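Local coordinates for protein 4-amino-4-deoxychorismate lyase (Legionella pneumophila, PDB 3LUL) that belongs to the class IV aminotransferase family of fold-type IV pyridoxal-phosphate proteins and carries its cofactor covalently attached, at residues B[5-10]-B[105-110]; B[15-20]-B[89-94]. All blocks are in the same frame, centred on the assembly; numbering follows the deposited sequence. Where two conformers were deposited one is given.

Interaction 1 of 2, residues B[5-10]-B[105-110]; sequences RVIEDK and VSQLIF
R5 pairs with Q107, but its backbone bonds go to the flanking residues S106 and L108. R5 N donates to S106 O at 2.8 Å, and L108 N donates to R5 O at 2.9 Å. Two residues on, I7 N donates to L108 O at 2.9 Å. CA-H...O contacts add to this ladder: Q107 CA lies near R5 O, and V6 CA near L108 O. L108 O thus receives both I7 N and a CA-H. This is a short parallel pairing, R5 with Q107 and V6 with L108. It adds the N-terminal strand 4-6 to the edge of the five-stranded sheet of this half of the chain, beside strand 106-113.

The Q107 side chain bends at chi2 (-81°), and its amide has a partner at each end. OE1 accepts from R5 NH1 at 3.3 Å, a long bond lying in both the carbonyl plane and the guanidinium plane. NE2 donates to V105 O at 3.1 Å, with a straight N-H but from above the plane of that carbonyl. Together the two bonds fix which way the amide is flipped. I7 CD1 packs against the same OE1, and I7 CB meets I109 CG1 at 3.9 Å. On the other face of the sheet, V6 CG1 touches the edge of the F110 ring at CE2, and V6 CG2 touches L108 CD2. H71 and L72 of helix 65-78 pack on V6 and F110 there.

From the I7 carbonyl onward, water bridges the two segments. Water 1 accepts from F110 N and is also bonded to I7 O. Water 2 lies between D9 OD1 and F110 O; F110 O also has a weak bond from K75. The S106 hydroxyl is bonded to P60 O and T4 OG1.

Interaction 2 of 2, residues B[15-20]-B[89-94]; sequences PSFGID and ILSGGP
The F17 ring meets strand 84-91 at two points, both oblique to its plane. At one, CE1 lies 3.5 Å from S91 OG, with S91 CB close behind. At the other, CZ and CE2 both sit 3.8 Å from I89 CG2. In the plane of the ring, at its edge, I89 O lies 3.8 Å from CZ. The CB of F17 points toward the strand, and chi1 of -59° sets CG anti to the carbonyl carbon. Q107 and I109 of strand 106-113 and I23 also pack on F17, as does I19 of the second subunit. The ring is buried against the sheet, next to the dimer interface.

S91 OG touches the ring, but its polar partners lie elsewhere: a hydrogen bond with D21 OD2 and a weak one with Q107 O. D21 OD1 also accepts from G93 N, so this aspartate ties the loop to the end of the strand.

Further along, D20 faces P94. D20 OD2 lies 3.5 Å from P94 CB, and P94 CA makes a CA-H...O contact of 3.5 Å with D20 O. G93, with phi 98° and psi 173°, takes a backbone shape suited to glycine. The direct contact is van der Waals packing, only F17 on I89 being wholly apolar, plus one CA-H...O contact. Stronger polar links come from the neighbouring D21, with backbone bonds from R22 and E27 nearby.

Overall arrangement
Interactions 1 and 2 lie side by side, centres about 8 Å apart. They share one sheet, in which strands 84-91 and 106-113 are antiparallel neighbours. Q107 O lies 2.9 Å from S91 N, and I109 O lies 2.9 Å from I89 N; both are probable hydrogen bonds. Segments 5-10 and 15-20 are both N-terminal, and I7 CG2 packs on P15 CB at 3.3 Å. Interaction 1 adds an edge strand to the sheet; interaction 2 packs a loop on it. I19 of the second subunit touches both, through I109 and through F17 and I89. The cofactor is carried by K141, in neither contact. The contact centres lie about 22 and 21 Å from the chain's centre, on the same side.

Interaction 1 of 2, residues B[5-10]-B[105-110]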
loop_
_atom_site.group_PDB
_atom_site.type_symbol
_atom_site.label_atom_id
_atom_site.label_comp_id
_atom_site.label_asym_id
_atom_site.label_seq_id
_atom_site.Cartn_x
_atom_site.Cartn_y
_atom_site.Cartn_z
ATOM N N ARG B 5 5.770 -15.281 16.228
ATOM C CA ARG B 5 7.032 -16.005 16.084
ATOM C C ARG B 5 8.129 -15.074 15.574
ATOM O O ARG B 5 7.929 -14.413 14.569
ATOM C CB ARG B 5 6.818 -17.160 15.085
ATOM C CG ARG B 5 8.067 -17.944 14.693
ATOM C CD ARG B 5 7.703 -19.278 14.040
ATOM N NE ARG B 5 8.897 -20.008 13.597
ATOM C CZ ARG B 5 9.395 -20.020 12.357
ATOM N NH1 ARG B 5 8.820 -19.345 11.365
ATOM N NH2 ARG B 5 10.491 -20.730 12.101
ATOM N N VAL B 6 9.276 -15.007 16.247
ATOM C CA VAL B 6 10.430 -14.327 15.632
ATOM C C VAL B 6 11.131 -15.317 14.700
ATOM O O VAL B 6 11.516 -16.395 15.132
ATOM C CB VAL B 6 11.428 -13.767 16.643
ATOM C CG1 VAL B 6 12.640 -13.180 15.915
ATOM C CG2 VAL B 6 10.761 -12.698 17.486
ATOM N N ILE B 7 11.290 -14.955 13.429
ATOM C CA ILE B 7 12.100 -15.748 12.488
ATOM C C ILE B 7 13.576 -15.333 12.667
ATOM O O ILE B 7 13.938 -14.182 12.393
ATOM C CB ILE B 7 11.664 -15.562 11.018
ATOM C CG1 ILE B 7 10.152 -15.789 10.849
ATOM C CG2 ILE B 7 12.431 -16.533 10.099
ATOM C CD1 ILE B 7 9.654 -15.349 9.505
ATOM N N GLU B 8 14.393 -16.271 13.143
ATOM C CA GLU B 8 15.813 -16.046 13.448
ATOM C C GLU B 8 16.678 -16.478 12.257
ATOM O O GLU B 8 16.232 -17.241 11.407
ATOM C CB GLU B 8 16.249 -16.856 14.686
ATOM C CG GLU B 8 15.299 -16.851 15.901
ATOM C CD GLU B 8 15.669 -15.828 16.954
ATOM O OE1 GLU B 8 16.154 -14.738 16.599
ATOM O OE2 GLU B 8 15.461 -16.119 18.148
ATOM N N ASP B 9 17.910 -15.983 12.215
ATOM C CA ASP B 9 18.916 -16.392 11.236
ATOM C C ASP B 9 19.217 -17.894 11.334
ATOM O O ASP B 9 19.473 -18.396 12.431
ATOM C CB ASP B 9 20.246 -15.648 11.497
ATOM C CG ASP B 9 20.093 -14.121 11.587
ATOM O OD1 ASP B 9 19.031 -13.631 12.031
ATOM O OD2 ASP B 9 21.064 -13.409 11.243
ATOM N N LYS B 10 19.197 -18.598 10.199
ATOM C CA LYS B 10 19.770 -19.956 10.108
ATOM C C LYS B 10 20.144 -20.314 8.670
ATOM O O LYS B 10 21.252 -20.019 8.224
ATOM C CB LYS B 10 18.815 -21.005 10.676
ATOM N N VAL B 105 -0.698 -16.953 13.363
ATOM C CA VAL B 105 0.628 -16.656 13.922
ATOM C C VAL B 105 1.333 -15.583 13.083
ATOM O O VAL B 105 1.668 -15.801 11.905
ATOM C CB VAL B 105 1.521 -17.924 14.061
ATOM C CG1 VAL B 105 2.896 -17.566 14.690
ATOM C CG2 VAL B 105 0.797 -19.011 14.880
ATOM N N SER B 106 1.513 -14.417 13.682
ATOM C CA SER B 106 2.284 -13.356 13.053
ATOM C C SER B 106 3.787 -13.656 13.156
ATOM O O SER B 106 4.236 -14.449 13.991
ATOM C CB SER B 106 1.919 -11.994 13.649
ATOM O OG SER B 106 2.096 -11.962 15.054
ATOM N N GLN B 107 4.552 -13.036 12.266
ATOM C CA GLN B 107 5.956 -13.335 12.124
ATOM C C GLN B 107 6.681 -12.010 12.254
ATOM O O GLN B 107 6.248 -11.007 11.724
ATOM C CB GLN B 107 6.223 -13.998 10.773
ATOM C CG GLN B 107 5.213 -15.104 10.394
ATOM C CD GLN B 107 5.523 -16.422 11.042
ATOM O OE1 GLN B 107 6.648 -16.913 10.934
ATOM N NE2 GLN B 107 4.535 -17.014 11.733
ATOM N N LEU B 108 7.769 -12.013 12.992
ATOM C CA LEU B 108 8.554 -10.829 13.200
ATOM C C LEU B 108 9.971 -11.107 12.712
ATOM O O LEU B 108 10.537 -12.177 13.030
ATOM C CB LEU B 108 8.516 -10.516 14.676
ATOM C CG LEU B 108 9.033 -9.223 15.260
ATOM C CD1 LEU B 108 8.516 -7.971 14.499
ATOM C CD2 LEU B 108 8.653 -9.209 16.731
ATOM N N ILE B 109 10.525 -10.189 11.911
ATOM C CA ILE B 109 11.924 -10.238 11.489
ATOM C C ILE B 109 12.631 -8.931 11.877
ATOM O O ILE B 109 12.080 -7.841 11.710
ATOM C CB ILE B 109 12.070 -10.518 9.982
ATOM C CG1 ILE B 109 11.596 -11.947 9.676
ATOM C CG2 ILE B 109 13.545 -10.287 9.469
ATOM C CD1 ILE B 109 11.623 -12.313 8.161
ATOM N N PHE B 110 13.841 -9.066 12.424
ATOM C CA PHE B 110 14.716 -7.914 12.688
ATOM C C PHE B 110 15.934 -7.916 11.785
ATOM O O PHE B 110 16.556 -8.961 11.560
ATOM C CB PHE B 110 15.224 -7.937 14.123
ATOM C CG PHE B 110 14.147 -7.937 15.151
ATOM C CD1 PHE B 110 13.674 -6.723 15.657
ATOM C CD2 PHE B 110 13.632 -9.138 15.656
ATOM C CE1 PHE B 110 12.695 -6.706 16.635
ATOM C CE2 PHE B 110 12.656 -9.123 16.638
ATOM C CZ PHE B 110 12.194 -7.912 17.133
HETATM O O HOH W 1 15.058 -11.685 13.025
HETATM O O HOH W 2 17.384 -11.789 11.664
#

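Interaction 2 of 2, residues B[15-20]-B[89-94]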
loop_
_atom_site.group_PDB
_atom_site.type_symbol
_atom_site.label_atom_id
_atom_site.label_comp_id
_atom_site.label_asym_id
_atom_site.label_seq_id
_atom_site.Cartn_x
_atom_site.Cartn_y
_atom_site.Cartn_z
ATOM N N PRO B 15 16.791 -14.467 7.422
ATOM C CA PRO B 15 15.418 -14.958 7.329
ATOM C C PRO B 15 14.574 -14.123 6.374
ATOM O O PRO B 15 14.869 -12.936 6.164
ATOM C CB PRO B 15 14.895 -14.814 8.767
ATOM C CG PRO B 15 15.665 -13.712 9.344
ATOM C CD PRO B 15 17.016 -13.694 8.656
ATOM N N SER B 16 13.535 -14.738 5.803
ATOM C CA SER B 16 12.484 -13.981 5.112
ATOM C C SER B 16 11.107 -14.612 5.327
ATOM O O SER B 16 10.982 -15.617 6.008
ATOM C CB SER B 16 12.778 -13.872 3.615
ATOM O OG SER B 16 12.038 -12.793 3.010
ATOM N N PHE B 17 10.095 -13.995 4.724
ATOM C CA PHE B 17 8.704 -14.430 4.843
ATOM C C PHE B 17 8.343 -15.380 3.699
ATOM O O PHE B 17 8.800 -15.194 2.580
ATOM C CB PHE B 17 7.792 -13.214 4.815
ATOM C CG PHE B 17 8.073 -12.213 5.916
ATOM C CD1 PHE B 17 7.696 -12.470 7.223
ATOM C CD2 PHE B 17 8.701 -10.993 5.622
ATOM C CE1 PHE B 17 7.940 -11.543 8.225
ATOM C CE2 PHE B 17 8.925 -10.059 6.606
ATOM C CZ PHE B 17 8.560 -10.336 7.920
ATOM N N GLY B 18 7.516 -16.384 3.977
ATOM C CA GLY B 18 7.170 -17.401 2.979
ATOM C C GLY B 18 6.109 -16.816 2.045
ATOM O O GLY B 18 5.453 -15.835 2.375
ATOM N N ILE B 19 5.923 -17.440 0.893
ATOM C CA ILE B 19 5.099 -16.834 -0.160
ATOM C C ILE B 19 3.607 -16.853 0.198
ATOM O O ILE B 19 2.846 -16.101 -0.357
ATOM C CB ILE B 19 5.327 -17.554 -1.503
ATOM C CG1 ILE B 19 4.832 -16.694 -2.682
ATOM C CG2 ILE B 19 4.702 -18.934 -1.468
ATOM C CD1 ILE B 19 5.514 -15.334 -2.777
ATOM N N ASP B 20 3.213 -17.707 1.131
ATOM C CA ASP B 20 1.831 -17.733 1.655
ATOM C C ASP B 20 1.545 -16.698 2.760
ATOM O O ASP B 20 0.447 -16.697 3.331
ATOM C CB ASP B 20 1.498 -19.138 2.179
ATOM C CG ASP B 20 2.413 -19.575 3.351
ATOM O OD1 ASP B 20 3.486 -18.947 3.560
ATOM O OD2 ASP B 20 2.084 -20.562 4.058
ATOM N N ILE B 89 10.050 -5.868 11.100
ATOM C CA ILE B 89 8.904 -6.057 10.221
ATOM C C ILE B 89 8.015 -7.140 10.818
ATOM O O ILE B 89 8.503 -8.218 11.105
ATOM C CB ILE B 89 9.307 -6.471 8.780
ATOM C CG1 ILE B 89 10.300 -5.473 8.170
ATOM C CG2 ILE B 89 8.068 -6.549 7.888
ATOM C CD1 ILE B 89 10.818 -5.922 6.772
ATOM N N LEU B 90 6.728 -6.819 11.018
ATOM C CA LEU B 90 5.716 -7.745 11.561
ATOM C C LEU B 90 4.742 -8.050 10.429
ATOM O O LEU B 90 4.107 -7.134 9.882
ATOM C CB LEU B 90 4.936 -7.099 12.700
ATOM C CG LEU B 90 3.853 -7.929 13.380
ATOM C CD1 LEU B 90 4.475 -9.022 14.217
ATOM C CD2 LEU B 90 2.944 -7.026 14.242
ATOM N N SER B 91 4.657 -9.319 10.054
ATOM C CA SER B 91 3.742 -9.763 9.002
ATOM C C SER B 91 2.513 -10.370 9.614
ATOM O O SER B 91 2.559 -10.887 10.733
ATOM C CB SER B 91 4.388 -10.830 8.134
ATOM O OG SER B 91 4.558 -12.039 8.840
ATOM N N GLY B 92 1.416 -10.330 8.870
ATOM C CA GLY B 92 0.171 -10.995 9.288
ATOM C C GLY B 92 0.354 -12.499 9.379
ATOM O O GLY B 92 -0.326 -13.179 10.142
ATOM N N GLY B 93 1.302 -13.035 8.621
ATOM C CA GLY B 93 1.681 -14.444 8.719
ATOM C C GLY B 93 1.045 -15.336 7.672
ATOM O O GLY B 93 0.173 -14.887 6.909
ATOM N N PRO B 94 1.481 -16.626 7.624
ATOM C CA PRO B 94 0.885 -17.605 6.733
ATOM C C PRO B 94 -0.584 -17.743 7.009
ATOM O O PRO B 94 -1.001 -17.743 8.161
ATOM C CB PRO B 94 1.586 -18.922 7.095
ATOM C CG PRO B 94 2.828 -18.554 7.731
ATOM C CD PRO B 94 2.658 -17.170 8.331
#